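Local coordinates for protein cytosol aminopeptidase (Staphylococcus aureus subsp. aureus, PDB 3KZW) that probably removes amino acids from the N termini of peptides as a metal-dependent leucyl aminopeptidase, working as a six-chain assembly, at residues I37-I42 with E128-L133; R94-G99 with Q120-E125; T230-D235 with V264-N269; Q251-G256 with A343-D348; G356-V361 with D448-V453. All blocks are in the same frame, centred on the assembly; numbering follows the deposited sequence.

Contact 1 (I37-I42 with E128-L133); sequences INTLII and EDTYLL
Ile37 lies over one face of the Tyr131 ring: its CG2 is 4.0 Å from the ring centroid and 23° off the ring normal, a CH-pi contact displaced toward the rim near CE2. A chi1 of -55° sets CG1 beside the backbone N and turns CG2 anti to it, and CG1 then crosses Asp129 CB at nearly a right angle. The backbones run parallel as neighbouring strands of the N-terminal sheet, pairing Leu40 with Tyr131 on one face and Ile41 with Leu132 on the other. Tyr131 N donates to Thr39 O at 2.8 Å and Leu133 N to Ile41 O, both nearly straight, whereas the bond from Ile41 N to Tyr131 O is bent (137°). On the Tyr131 face, Leu40 CD1 lies obliquely against Leu133 CD1, 3.6 Å away. On the other, Ile41 CG2 meets Leu132 CD1 at 3.7 Å, and Ile41 CD1 turns across Thr130. The hydroxyl OG1 of Thr130 donates to Tyr131 O at 3.0 Å. Asp129 OD1 turns to Asn176 ND2 on the adjoining strand. Among mostly apolar side chains, Tyr131 O is thus gripped by two donors, Ile41 N and Thr130 OG1, arriving from opposite faces of its plane, which implies that this buried carbonyl is well satisfied.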
# COMPACT_ATOMS: atom_id res chain seq x y z
N ILE A 37 12.46 -4.04 -62.93
CA ILE A 37 12.99 -4.04 -61.57
C ILE A 37 14.24 -3.17 -61.46
O ILE A 37 15.22 -3.38 -62.19
CB ILE A 37 13.30 -5.48 -61.09
CG1 ILE A 37 12.06 -6.37 -61.23
CG2 ILE A 37 13.81 -5.49 -59.65
CD1 ILE A 37 12.34 -7.87 -61.21
N ASN A 38 14.20 -2.19 -60.56
CA ASN A 38 15.32 -1.27 -60.36
C ASN A 38 15.74 -1.12 -58.90
O ASN A 38 16.25 -0.07 -58.49
CB ASN A 38 15.02 0.10 -61.00
CG ASN A 38 13.82 0.80 -60.36
OD1 ASN A 38 12.96 0.17 -59.74
ND2 ASN A 38 13.77 2.12 -60.52
N THR A 39 15.54 -2.18 -58.12
CA THR A 39 15.91 -2.21 -56.71
C THR A 39 16.82 -3.41 -56.43
O THR A 39 16.59 -4.51 -56.93
CB THR A 39 14.65 -2.25 -55.80
OG1 THR A 39 13.69 -1.30 -56.26
CG2 THR A 39 15.01 -1.93 -54.36
N LEU A 40 17.85 -3.18 -55.62
CA LEU A 40 18.92 -4.15 -55.40
C LEU A 40 19.28 -4.27 -53.92
O LEU A 40 19.48 -3.25 -53.25
CB LEU A 40 20.15 -3.73 -56.20
CG LEU A 40 21.35 -4.67 -56.30
CD1 LEU A 40 21.03 -5.81 -57.24
CD2 LEU A 40 22.56 -3.90 -56.79
N ILE A 41 19.36 -5.50 -53.42
CA ILE A 41 19.72 -5.75 -52.01
C ILE A 41 21.04 -6.52 -51.89
O ILE A 41 21.19 -7.61 -52.45
CB ILE A 41 18.60 -6.51 -51.25
CG1 ILE A 41 17.26 -5.77 -51.34
CG2 ILE A 41 19.00 -6.72 -49.78
CD1 ILE A 41 16.06 -6.62 -50.98
N ILE A 42 21.98 -5.94 -51.14
CA ILE A 42 23.28 -6.55 -50.89
C ILE A 42 23.62 -6.49 -49.40
O ILE A 42 23.39 -5.47 -48.75
CB ILE A 42 24.41 -5.85 -51.69
CG1 ILE A 42 24.07 -5.80 -53.19
CG2 ILE A 42 25.76 -6.55 -51.46
CD1 ILE A 42 25.04 -4.99 -54.03
N GLU A 128 7.77 -3.74 -53.91
CA GLU A 128 7.07 -4.88 -54.50
C GLU A 128 7.95 -5.78 -55.36
O GLU A 128 7.68 -6.97 -55.51
CB GLU A 128 5.87 -4.39 -55.32
CG GLU A 128 4.70 -3.91 -54.48
CD GLU A 128 3.58 -3.34 -55.32
OE1 GLU A 128 3.84 -2.41 -56.11
OE2 GLU A 128 2.43 -3.80 -55.17
N ASP A 129 9.01 -5.20 -55.93
CA ASP A 129 9.92 -5.94 -56.80
C ASP A 129 11.37 -5.52 -56.54
O ASP A 129 11.71 -4.35 -56.65
CB ASP A 129 9.57 -5.71 -58.28
CG ASP A 129 8.22 -6.29 -58.65
OD1 ASP A 129 8.11 -7.53 -58.78
OD2 ASP A 129 7.26 -5.51 -58.83
N THR A 130 12.21 -6.50 -56.20
CA THR A 130 13.62 -6.25 -55.92
C THR A 130 14.51 -7.46 -56.19
O THR A 130 14.06 -8.60 -56.11
CB THR A 130 13.84 -5.75 -54.46
OG1 THR A 130 15.24 -5.58 -54.21
CG2 THR A 130 13.25 -6.73 -53.45
N TYR A 131 15.77 -7.20 -56.51
CA TYR A 131 16.79 -8.24 -56.59
C TYR A 131 17.44 -8.44 -55.23
O TYR A 131 17.58 -7.50 -54.44
CB TYR A 131 17.87 -7.88 -57.62
CG TYR A 131 17.40 -7.84 -59.06
CD1 TYR A 131 16.92 -8.99 -59.69
CD2 TYR A 131 17.46 -6.66 -59.80
CE1 TYR A 131 16.50 -8.96 -61.02
CE2 TYR A 131 17.04 -6.62 -61.12
CZ TYR A 131 16.56 -7.77 -61.73
OH TYR A 131 16.14 -7.73 -63.04
N LEU A 132 17.82 -9.69 -54.95
CA LEU A 132 18.52 -10.03 -53.72
C LEU A 132 19.76 -10.87 -54.05
O LEU A 132 19.64 -12.00 -54.52
CB LEU A 132 17.58 -10.75 -52.74
CG LEU A 132 18.07 -11.26 -51.38
CD1 LEU A 132 18.95 -10.26 -50.67
CD2 LEU A 132 16.89 -11.63 -50.50
N LEU A 133 20.93 -10.29 -53.81
CA LEU A 133 22.20 -10.97 -54.07
C LEU A 133 22.56 -11.88 -52.89
O LEU A 133 23.27 -11.48 -51.96
CB LEU A 133 23.31 -9.95 -54.35
CG LEU A 133 23.55 -9.51 -55.80
CD1 LEU A 133 22.28 -9.10 -56.53
CD2 LEU A 133 24.58 -8.39 -55.86

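Contact 2 (R94-G99 with Q120-E125); sequences RLITVG and QYIKSE
Ile96 points its CD1 into the helix, against Ile122 CD1 at 3.8 Å and near the edge of the Tyr121 ring, where CE2 is 4.2 Å away. This is the sheet-to-helix packing of a beta-alpha-beta crossover: strand 91-101 leads into helix 108-124, which returns to the parallel strand 129-133 on the far side of strand 39-45. The strand and helix axes come no closer than 11.1 Å, so side chains alone bridge the layers. Ile122 also touches Ile41, and Ile96 touches Leu118 one turn earlier in the helix. Beside this apolar pair Arg94 reaches across fully extended, with CG anti to its N (chi1 -174°), and sets its guanidinium steeply against both flat partners, 75° from the Tyr121 ring and almost perpendicular to the Glu125 carboxylate. The Glu125 chain is bent at chi2 (-70°), with CG over one face of the Tyr121 ring. OE2 of Glu125 makes a long, weak ion pair with Lys80 of the second subunit. NH2 of Arg94 serves both residues: a weak hydrogen bond to Tyr121 OH at 3.2 Å, and a salt bridge to Glu125 OE1 at 2.9 Å, which lies near the guanidinium plane but is itself approached from above the carboxylate plane.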
# COMPACT_ATOMS: atom_id res chain seq x y z
N ARG A 94 18.18 1.51 -57.07
CA ARG A 94 18.05 1.77 -55.64
C ARG A 94 18.75 0.64 -54.90
O ARG A 94 18.27 -0.50 -54.91
CB ARG A 94 16.57 1.85 -55.24
CG ARG A 94 16.34 2.26 -53.79
CD ARG A 94 14.88 2.16 -53.40
NE ARG A 94 14.66 2.56 -52.02
CZ ARG A 94 13.48 2.59 -51.41
NH1 ARG A 94 12.38 2.23 -52.06
NH2 ARG A 94 13.40 2.97 -50.15
N LEU A 95 19.88 0.95 -54.29
CA LEU A 95 20.64 -0.04 -53.54
C LEU A 95 20.24 -0.05 -52.07
O LEU A 95 20.22 0.99 -51.42
CB LEU A 95 22.15 0.21 -53.68
CG LEU A 95 23.12 -0.73 -52.95
CD1 LEU A 95 22.92 -2.18 -53.37
CD2 LEU A 95 24.56 -0.30 -53.19
N ILE A 96 19.91 -1.24 -51.57
CA ILE A 96 19.58 -1.43 -50.16
C ILE A 96 20.64 -2.31 -49.51
O ILE A 96 20.85 -3.46 -49.91
CB ILE A 96 18.16 -2.01 -49.96
CG1 ILE A 96 17.11 -1.05 -50.53
CG2 ILE A 96 17.89 -2.28 -48.48
CD1 ILE A 96 15.74 -1.66 -50.71
N THR A 97 21.29 -1.75 -48.50
CA THR A 97 22.40 -2.40 -47.81
C THR A 97 22.01 -2.74 -46.37
O THR A 97 21.44 -1.91 -45.66
CB THR A 97 23.65 -1.49 -47.86
OG1 THR A 97 24.38 -1.76 -49.06
CG2 THR A 97 24.57 -1.71 -46.66
N VAL A 98 22.31 -3.97 -45.96
CA VAL A 98 22.19 -4.37 -44.56
C VAL A 98 23.54 -4.88 -44.06
O VAL A 98 24.17 -5.73 -44.69
CB VAL A 98 21.04 -5.40 -44.33
CG1 VAL A 98 21.23 -6.66 -45.17
CG2 VAL A 98 20.90 -5.74 -42.85
N GLY A 99 23.99 -4.34 -42.93
CA GLY A 99 25.28 -4.71 -42.34
C GLY A 99 25.30 -6.13 -41.80
O GLY A 99 24.31 -6.61 -41.25
N GLN A 120 11.71 -5.84 -42.57
CA GLN A 120 10.92 -4.76 -41.97
C GLN A 120 11.04 -3.48 -42.78
O GLN A 120 10.05 -2.76 -42.97
CB GLN A 120 11.34 -4.51 -40.52
CG GLN A 120 10.77 -5.52 -39.53
CD GLN A 120 11.35 -5.38 -38.14
OE1 GLN A 120 12.24 -4.56 -37.90
NE2 GLN A 120 10.85 -6.19 -37.21
N TYR A 121 12.25 -3.19 -43.26
CA TYR A 121 12.48 -2.03 -44.12
C TYR A 121 11.78 -2.19 -45.46
O TYR A 121 11.13 -1.26 -45.94
CB TYR A 121 13.98 -1.78 -44.32
CG TYR A 121 14.28 -0.54 -45.13
CD1 TYR A 121 14.25 0.72 -44.54
CD2 TYR A 121 14.58 -0.62 -46.49
CE1 TYR A 121 14.51 1.87 -45.28
CE2 TYR A 121 14.84 0.52 -47.24
CZ TYR A 121 14.80 1.76 -46.63
OH TYR A 121 15.06 2.90 -47.37
N ILE A 122 11.90 -3.37 -46.06
CA ILE A 122 11.27 -3.70 -47.33
C ILE A 122 9.76 -3.48 -47.28
O ILE A 122 9.19 -2.88 -48.20
CB ILE A 122 11.58 -5.17 -47.77
CG1 ILE A 122 13.09 -5.39 -47.96
CG2 ILE A 122 10.83 -5.55 -49.04
CD1 ILE A 122 13.79 -4.39 -48.87
N LYS A 123 9.12 -3.93 -46.20
CA LYS A 123 7.67 -3.82 -46.04
C LYS A 123 7.20 -2.39 -45.77
O LYS A 123 6.21 -1.94 -46.36
CB LYS A 123 7.14 -4.77 -44.96
CG LYS A 123 7.00 -6.22 -45.42
CD LYS A 123 5.89 -6.39 -46.46
CE LYS A 123 5.96 -7.75 -47.14
NZ LYS A 123 4.88 -7.93 -48.15
N SER A 124 7.91 -1.68 -44.90
CA SER A 124 7.54 -0.30 -44.55
C SER A 124 7.76 0.66 -45.72
O SER A 124 7.14 1.72 -45.78
CB SER A 124 8.31 0.18 -43.32
OG SER A 124 9.69 0.34 -43.61
N GLU A 125 8.65 0.29 -46.64
CA GLU A 125 8.92 1.10 -47.83
C GLU A 125 8.04 0.70 -49.03
O GLU A 125 8.17 1.27 -50.11
CB GLU A 125 10.40 1.04 -48.21
CG GLU A 125 11.31 1.85 -47.29
CD GLU A 125 11.14 3.36 -47.43
OE1 GLU A 125 11.15 3.86 -48.57
OE2 GLU A 125 10.99 4.04 -46.39

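Contact 3 (T230-D235 with V264-N269); sequences TKVKVD and VTITYN
An antiparallel strand pair in the catalytic domain pairs residues 233-235 with residues 265-267. Lys233 and Thr267 exchange two backbone hydrogen bonds, N to O in each direction, both 3.0 Å. Asp235 and Thr265 repeat the exchange, both at 2.8 Å and nearly straight. Between these hydrogen-bonded pairs sits the non-hydrogen-bonded pair Val234-Ile266. On its face Val232 CG1 meets Ile266 CG2 obliquely at 3.4 Å, while Val234 CG1, anti to its backbone N (chi1 -178°), reaches Val264 CG1 at 3.9 Å. Within the mixed sheet, strand 262-269 is flanked on its other side by strand 328-338, with which Val264, Ile266 and Tyr268 bond through their backbones. The apolar face made by Val234 and Ile266 is covered by helix 216-226, and Ile317 of helix 308-322 also packs on Ile266. The other face is more polar. Lys233 CB lies against Thr267 OG1, and a water lies within hydrogen-bonding distance of Asp235 O, Asp235 OD2 and Thr265 OG1, and can bridge them. Where the strands part, the Val232 N-H bonds to Thr230 OG1, an ST turn. From the turn Lys231 extends toward Asn269 and bends at its last torsion (chi4 -67°), so that NZ donates to Asn269 O at 2.8 Å, from 31° off the carbonyl plane, while also forming a salt bridge with Asp272.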
# COMPACT_ATOMS: atom_id res chain seq x y z
N THR A 230 -6.62 -31.15 -42.81
CA THR A 230 -5.23 -31.57 -42.63
C THR A 230 -5.13 -32.98 -42.05
O THR A 230 -6.15 -33.63 -41.79
CB THR A 230 -4.45 -30.59 -41.72
OG1 THR A 230 -4.98 -30.63 -40.39
CG2 THR A 230 -4.51 -29.16 -42.26
N LYS A 231 -3.90 -33.44 -41.86
CA LYS A 231 -3.60 -34.73 -41.25
C LYS A 231 -3.86 -34.71 -39.74
O LYS A 231 -3.92 -35.76 -39.10
CB LYS A 231 -2.14 -35.09 -41.53
CG LYS A 231 -1.84 -36.58 -41.53
CD LYS A 231 -0.35 -36.83 -41.74
CE LYS A 231 -0.05 -38.31 -42.01
NZ LYS A 231 -0.31 -39.17 -40.82
N VAL A 232 -4.03 -33.51 -39.19
CA VAL A 232 -4.20 -33.30 -37.75
C VAL A 232 -5.66 -33.47 -37.30
O VAL A 232 -6.55 -32.79 -37.81
CB VAL A 232 -3.68 -31.91 -37.32
CG1 VAL A 232 -3.89 -31.68 -35.84
CG2 VAL A 232 -2.20 -31.76 -37.66
N LYS A 233 -5.88 -34.37 -36.35
CA LYS A 233 -7.20 -34.62 -35.79
C LYS A 233 -7.44 -33.77 -34.55
O LYS A 233 -6.53 -33.60 -33.73
CB LYS A 233 -7.38 -36.11 -35.44
CG LYS A 233 -7.10 -37.08 -36.59
CD LYS A 233 -8.25 -37.13 -37.60
CE LYS A 233 -7.86 -37.89 -38.86
NZ LYS A 233 -6.90 -37.11 -39.71
N VAL A 234 -8.65 -33.24 -34.41
CA VAL A 234 -9.00 -32.41 -33.26
C VAL A 234 -10.29 -32.91 -32.60
O VAL A 234 -11.31 -33.09 -33.27
CB VAL A 234 -9.17 -30.91 -33.66
CG1 VAL A 234 -9.48 -30.06 -32.44
CG2 VAL A 234 -7.92 -30.39 -34.36
N ASP A 235 -10.22 -33.15 -31.29
CA ASP A 235 -11.38 -33.52 -30.50
C ASP A 235 -11.66 -32.45 -29.45
O ASP A 235 -10.76 -32.03 -28.73
CB ASP A 235 -11.17 -34.87 -29.82
CG ASP A 235 -12.39 -35.32 -29.01
OD1 ASP A 235 -13.39 -35.74 -29.62
OD2 ASP A 235 -12.34 -35.25 -27.76
N VAL A 264 -9.38 -29.37 -25.36
CA VAL A 264 -9.07 -29.63 -26.77
C VAL A 264 -7.94 -30.66 -26.88
O VAL A 264 -6.85 -30.45 -26.33
CB VAL A 264 -8.69 -28.33 -27.53
CG1 VAL A 264 -8.48 -28.61 -29.01
CG2 VAL A 264 -9.76 -27.27 -27.34
N THR A 265 -8.22 -31.76 -27.56
CA THR A 265 -7.22 -32.79 -27.83
C THR A 265 -6.81 -32.73 -29.29
O THR A 265 -7.66 -32.78 -30.19
CB THR A 265 -7.74 -34.21 -27.47
OG1 THR A 265 -8.34 -34.19 -26.17
CG2 THR A 265 -6.60 -35.22 -27.48
N ILE A 266 -5.51 -32.61 -29.53
CA ILE A 266 -4.95 -32.52 -30.87
C ILE A 266 -3.97 -33.66 -31.10
O ILE A 266 -2.97 -33.77 -30.41
CB ILE A 266 -4.22 -31.17 -31.08
CG1 ILE A 266 -5.17 -29.99 -30.82
CG2 ILE A 266 -3.64 -31.08 -32.49
CD1 ILE A 266 -4.46 -28.67 -30.61
N THR A 267 -4.27 -34.53 -32.07
CA THR A 267 -3.38 -35.65 -32.38
C THR A 267 -2.75 -35.52 -33.77
O THR A 267 -3.43 -35.19 -34.74
CB THR A 267 -4.07 -37.02 -32.24
OG1 THR A 267 -5.26 -37.05 -33.04
CG2 THR A 267 -4.44 -37.31 -30.79
N TYR A 268 -1.45 -35.77 -33.84
CA TYR A 268 -0.72 -35.82 -35.10
C TYR A 268 0.16 -37.06 -35.12
O TYR A 268 1.07 -37.19 -34.31
CB TYR A 268 0.11 -34.55 -35.29
CG TYR A 268 1.16 -34.65 -36.37
CD1 TYR A 268 0.82 -34.62 -37.72
CD2 TYR A 268 2.51 -34.76 -36.04
CE1 TYR A 268 1.79 -34.72 -38.72
CE2 TYR A 268 3.49 -34.86 -37.03
CZ TYR A 268 3.12 -34.83 -38.36
OH TYR A 268 4.09 -34.92 -39.34
N ASN A 269 -0.13 -37.97 -36.05
CA ASN A 269 0.64 -39.20 -36.19
C ASN A 269 1.58 -39.13 -37.40
O ASN A 269 1.23 -39.55 -38.50
CB ASN A 269 -0.29 -40.41 -36.27
CG ASN A 269 -1.06 -40.63 -34.97
OD1 ASN A 269 -0.48 -40.93 -33.93
ND2 ASN A 269 -2.38 -40.49 -35.04
O HOH W 1 -10.99 -33.59 -26.01

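Contact 4 (Q251-G256 with A343-D348); sequences QAVGKG and ASMKPD
Met345 lays its side chain along the last turn of helix 248-254. Its CB is 3.6 Å from Ala252 O, and its CE reaches Val253 CG2 at 3.9 Å, the two side chains running side by side in the same direction. Beyond CG the methionine chain is straight (chi2 170°, chi3 179°), which carries the sulfur and methyl past the Ala252 carbonyl to the valine. Two residues on from Val253, Lys255 stretches its methylenes along the loop, with CE 3.4 Å from Ala343 O, and Gly256 CA rests on Ser344 CB at 3.6 Å. No direct hydrogen bond joins the two segments, and water takes that part. One molecule lies 3.0 Å from Ala252 O, to which it can donate, and accepts from Met345 N at 3.1 Å, with a weak further bond from Gly256 N. A second accepts from Lys255 NZ at 2.8 Å and, weakly, from Lys346 NZ. In the next shell the loop bonds to its own neighbours, Ser344 OG to Asn341 N and Lys346 to Asp349 in a salt bridge. Phe351 packs on both Ala252 and Met345, while Leu370 and Val371 of helix 368-380 back Val253. Farther along, Asp348 accepts from the backbone of Thr302 and Lys304 of the third subunit. This is helix-to-loop packing with water between the backbones, where the connection from strand 328-338 to strand 350-352 passes the end of helix 248-254.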
# COMPACT_ATOMS: atom_id res chain seq x y z
N GLN A 251 -13.27 -27.57 -14.31
CA GLN A 251 -14.64 -27.13 -14.03
C GLN A 251 -14.64 -25.99 -13.02
O GLN A 251 -15.29 -24.97 -13.23
CB GLN A 251 -15.48 -28.30 -13.51
CG GLN A 251 -16.87 -27.91 -13.04
CD GLN A 251 -17.54 -28.97 -12.18
OE1 GLN A 251 -16.87 -29.81 -11.58
NE2 GLN A 251 -18.86 -28.92 -12.11
N ALA A 252 -13.90 -26.18 -11.93
CA ALA A 252 -13.81 -25.20 -10.84
C ALA A 252 -13.32 -23.83 -11.31
O ALA A 252 -13.86 -22.80 -10.90
CB ALA A 252 -12.91 -25.73 -9.73
N VAL A 253 -12.30 -23.82 -12.16
CA VAL A 253 -11.70 -22.59 -12.66
C VAL A 253 -12.63 -21.84 -13.61
O VAL A 253 -12.73 -20.61 -13.54
CB VAL A 253 -10.33 -22.87 -13.34
CG1 VAL A 253 -9.77 -21.62 -14.00
CG2 VAL A 253 -9.33 -23.41 -12.32
N GLY A 254 -13.31 -22.57 -14.48
CA GLY A 254 -14.08 -21.96 -15.56
C GLY A 254 -15.56 -21.74 -15.34
O GLY A 254 -16.22 -21.12 -16.18
N LYS A 255 -16.09 -22.22 -14.21
CA LYS A 255 -17.54 -22.17 -13.94
C LYS A 255 -18.09 -20.76 -13.69
O LYS A 255 -19.29 -20.52 -13.83
CB LYS A 255 -17.93 -23.11 -12.79
CG LYS A 255 -17.31 -22.78 -11.44
CD LYS A 255 -17.81 -23.70 -10.35
CE LYS A 255 -17.11 -23.42 -9.03
NZ LYS A 255 -17.65 -24.23 -7.91
N GLY A 256 -17.20 -19.84 -13.32
CA GLY A 256 -17.60 -18.47 -13.01
C GLY A 256 -17.86 -17.58 -14.21
O GLY A 256 -18.32 -16.45 -14.06
N ALA A 343 -21.34 -17.92 -8.21
CA ALA A 343 -20.98 -19.31 -7.91
C ALA A 343 -19.56 -19.70 -8.33
O ALA A 343 -19.25 -20.89 -8.44
CB ALA A 343 -22.01 -20.26 -8.52
N SER A 344 -18.69 -18.71 -8.55
CA SER A 344 -17.30 -18.97 -8.94
C SER A 344 -16.47 -19.49 -7.77
O SER A 344 -16.89 -19.39 -6.61
CB SER A 344 -16.66 -17.73 -9.57
OG SER A 344 -16.77 -16.61 -8.72
N MET A 345 -15.30 -20.04 -8.07
CA MET A 345 -14.43 -20.62 -7.04
C MET A 345 -13.92 -19.58 -6.04
O MET A 345 -13.72 -18.42 -6.38
CB MET A 345 -13.27 -21.42 -7.65
CG MET A 345 -12.28 -20.62 -8.48
SD MET A 345 -10.82 -21.60 -8.91
CE MET A 345 -9.89 -20.42 -9.89
N LYS A 346 -13.74 -20.02 -4.79
CA LYS A 346 -13.35 -19.15 -3.69
C LYS A 346 -12.21 -19.80 -2.91
O LYS A 346 -12.10 -21.03 -2.91
CB LYS A 346 -14.53 -18.91 -2.73
CG LYS A 346 -15.90 -18.87 -3.39
CD LYS A 346 -17.04 -18.92 -2.37
CE LYS A 346 -17.24 -20.30 -1.76
NZ LYS A 346 -17.75 -21.30 -2.74
N PRO A 347 -11.37 -18.99 -2.23
CA PRO A 347 -10.42 -19.55 -1.28
C PRO A 347 -11.14 -20.37 -0.20
O PRO A 347 -12.17 -19.94 0.30
CB PRO A 347 -9.79 -18.31 -0.66
CG PRO A 347 -9.85 -17.30 -1.74
CD PRO A 347 -11.14 -17.55 -2.45
N ASP A 348 -10.59 -21.55 0.12
CA ASP A 348 -11.19 -22.53 1.05
C ASP A 348 -11.97 -23.65 0.36
O ASP A 348 -12.25 -24.68 0.97
CB ASP A 348 -12.06 -21.88 2.14
CG ASP A 348 -11.26 -21.06 3.13
OD1 ASP A 348 -10.04 -21.28 3.27
OD2 ASP A 348 -11.86 -20.17 3.76
O HOH W 2 -14.80 -20.00 -11.10
O HOH W 3 -17.12 -23.13 -5.36

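Contact 5 (G356-V361 with D448-V453); sequences GETVEV and DIADLV
The Glu360 carboxylate carries Ile449 CG2 over one face, 3.4 Å from OE2 and 3.5 Å from CD, the two side chains crossing at about a right angle. Val453 CG2 flanks the OE1 end of the group, and OE1 itself is bonded to Ser447 OG. Glu357 presents a carboxylate face to Leu452 CD1, 4.1 Å from OE1; OE1 is hydrogen-bonded to Ser355 OG and OE2 to His471 NE2. The Asp451 carboxylate is gripped instead: Thr358 N donates to OD2 at 3.0 Å along an almost straight line (177°), on the anti side and 24° out of the carboxylate plane. Ser167 of the third subunit supplies OD2 with another hydrogen bond. The exchange is reciprocal, because Thr358 OG1, set between its own N and carbonyl carbon (chi1 53°), accepts from Asp451 N at 2.9 Å, while also bonding to Tyr165 O of the third subunit. The N-H of Thr358 and the hydroxyl of Ser167 of the third subunit would probably stabilise negative charge on OD2. Parallel strand bonds continue from there: Leu452 N to Thr358 O at 2.9 Å, then Glu360 N to Leu452 O at 2.8 Å. Ala450 CB packs against this run, 3.5 Å from Thr358 O. The resulting pair makes two of the three strands of a small mixed sheet, with 358-360 in the middle between 452-453 and the antiparallel 350-352. Val359 faces Leu370 of helix 368-380 and Phe468 of helix 461-470, and Phe464 of that second helix packs on Val453.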
# COMPACT_ATOMS: atom_id res chain seq x y z
N GLY A 356 -8.46 -37.93 -8.96
CA GLY A 356 -9.23 -38.45 -7.83
C GLY A 356 -8.80 -37.84 -6.52
O GLY A 356 -9.45 -38.03 -5.49
N GLU A 357 -7.69 -37.09 -6.55
CA GLU A 357 -7.16 -36.40 -5.38
C GLU A 357 -7.96 -35.14 -5.08
O GLU A 357 -8.47 -34.49 -6.00
CB GLU A 357 -5.69 -36.05 -5.59
CG GLU A 357 -4.76 -37.25 -5.64
CD GLU A 357 -3.37 -36.89 -6.11
OE1 GLU A 357 -3.22 -36.47 -7.28
OE2 GLU A 357 -2.41 -37.04 -5.31
N THR A 358 -8.06 -34.79 -3.80
CA THR A 358 -8.73 -33.57 -3.38
C THR A 358 -7.76 -32.39 -3.30
O THR A 358 -6.64 -32.54 -2.80
CB THR A 358 -9.44 -33.73 -2.02
OG1 THR A 358 -8.52 -34.24 -1.06
CG2 THR A 358 -10.62 -34.69 -2.15
N VAL A 359 -8.20 -31.24 -3.79
CA VAL A 359 -7.38 -30.03 -3.83
C VAL A 359 -8.08 -28.88 -3.13
O VAL A 359 -9.21 -28.53 -3.48
CB VAL A 359 -7.04 -29.62 -5.29
CG1 VAL A 359 -6.18 -28.35 -5.32
CG2 VAL A 359 -6.33 -30.75 -6.03
N GLU A 360 -7.43 -28.31 -2.12
CA GLU A 360 -7.92 -27.10 -1.47
C GLU A 360 -7.38 -25.88 -2.22
O GLU A 360 -6.17 -25.75 -2.41
CB GLU A 360 -7.49 -27.05 0.00
CG GLU A 360 -8.01 -25.84 0.77
CD GLU A 360 -7.45 -25.72 2.18
OE1 GLU A 360 -6.28 -26.10 2.40
OE2 GLU A 360 -8.18 -25.24 3.07
N VAL A 361 -8.29 -25.01 -2.64
CA VAL A 361 -7.91 -23.79 -3.34
C VAL A 361 -7.81 -22.65 -2.33
O VAL A 361 -8.80 -22.26 -1.72
CB VAL A 361 -8.92 -23.43 -4.46
CG1 VAL A 361 -8.57 -22.09 -5.10
CG2 VAL A 361 -8.94 -24.53 -5.52
N ASP A 448 -4.76 -28.71 5.60
CA ASP A 448 -5.37 -29.26 6.81
C ASP A 448 -6.61 -30.09 6.49
O ASP A 448 -7.12 -30.80 7.35
CB ASP A 448 -5.72 -28.15 7.80
CG ASP A 448 -4.49 -27.48 8.40
OD1 ASP A 448 -3.48 -28.18 8.66
OD2 ASP A 448 -4.53 -26.24 8.61
N ILE A 449 -7.07 -30.01 5.24
CA ILE A 449 -8.34 -30.63 4.85
C ILE A 449 -8.24 -31.57 3.64
O ILE A 449 -8.78 -32.67 3.66
CB ILE A 449 -9.45 -29.54 4.66
CG1 ILE A 449 -10.80 -30.18 4.33
CG2 ILE A 449 -9.02 -28.49 3.63
CD1 ILE A 449 -11.97 -29.25 4.50
N ALA A 450 -7.52 -31.14 2.61
CA ALA A 450 -7.44 -31.90 1.36
C ALA A 450 -6.10 -32.62 1.18
O ALA A 450 -5.19 -32.46 2.00
CB ALA A 450 -7.71 -30.98 0.17
N ASP A 451 -6.00 -33.43 0.12
CA ASP A 451 -4.76 -34.11 -0.24
C ASP A 451 -3.69 -33.10 -0.67
O ASP A 451 -2.52 -33.26 -0.33
CB ASP A 451 -4.99 -35.11 -1.37
CG ASP A 451 -5.91 -36.26 -0.97
OD1 ASP A 451 -5.75 -36.79 0.15
OD2 ASP A 451 -6.77 -36.64 -1.78
N LEU A 452 -4.12 -32.09 -1.42
CA LEU A 452 -3.21 -31.08 -1.95
C LEU A 452 -3.72 -29.65 -1.73
O LEU A 452 -4.92 -29.43 -1.54
CB LEU A 452 -2.96 -31.31 -3.45
CG LEU A 452 -2.32 -32.63 -3.89
CD1 LEU A 452 -2.53 -32.86 -5.38
CD2 LEU A 452 -0.84 -32.70 -3.54
N VAL A 453 -2.79 -28.70 -1.75
CA VAL A 453 -3.11 -27.28 -1.69
C VAL A 453 -2.47 -26.58 -2.89
O VAL A 453 -1.38 -26.98 -3.33
CB VAL A 453 -2.68 -26.65 -0.32
CG1 VAL A 453 -1.16 -26.55 -0.19
CG2 VAL A 453 -3.33 -25.29 -0.11

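Overall arrangement
From the N terminus, contact 1 closes the first long loop by pairing strand 39-45 with strand 129-133, and contact 2 is nested inside it, packing helix 108-124 on the same sheet. The two touch: Leu40 O is 2.7 Å from Ile96 N. Both loops are closed before the catalytic domain supplies the other three. Contact 3 pairs strand 233-237 with strand 262-269 and crosses contact 4, which sets helix 248-254, lying between those strands in the chain, against the later loop before strand 350-352. Contact 5 follows contact 4 in series and joins strand 358-360 to strand 452-453, yet Asp348 N approaches Val361 O at 2.7 Å, and both meet the third subunit.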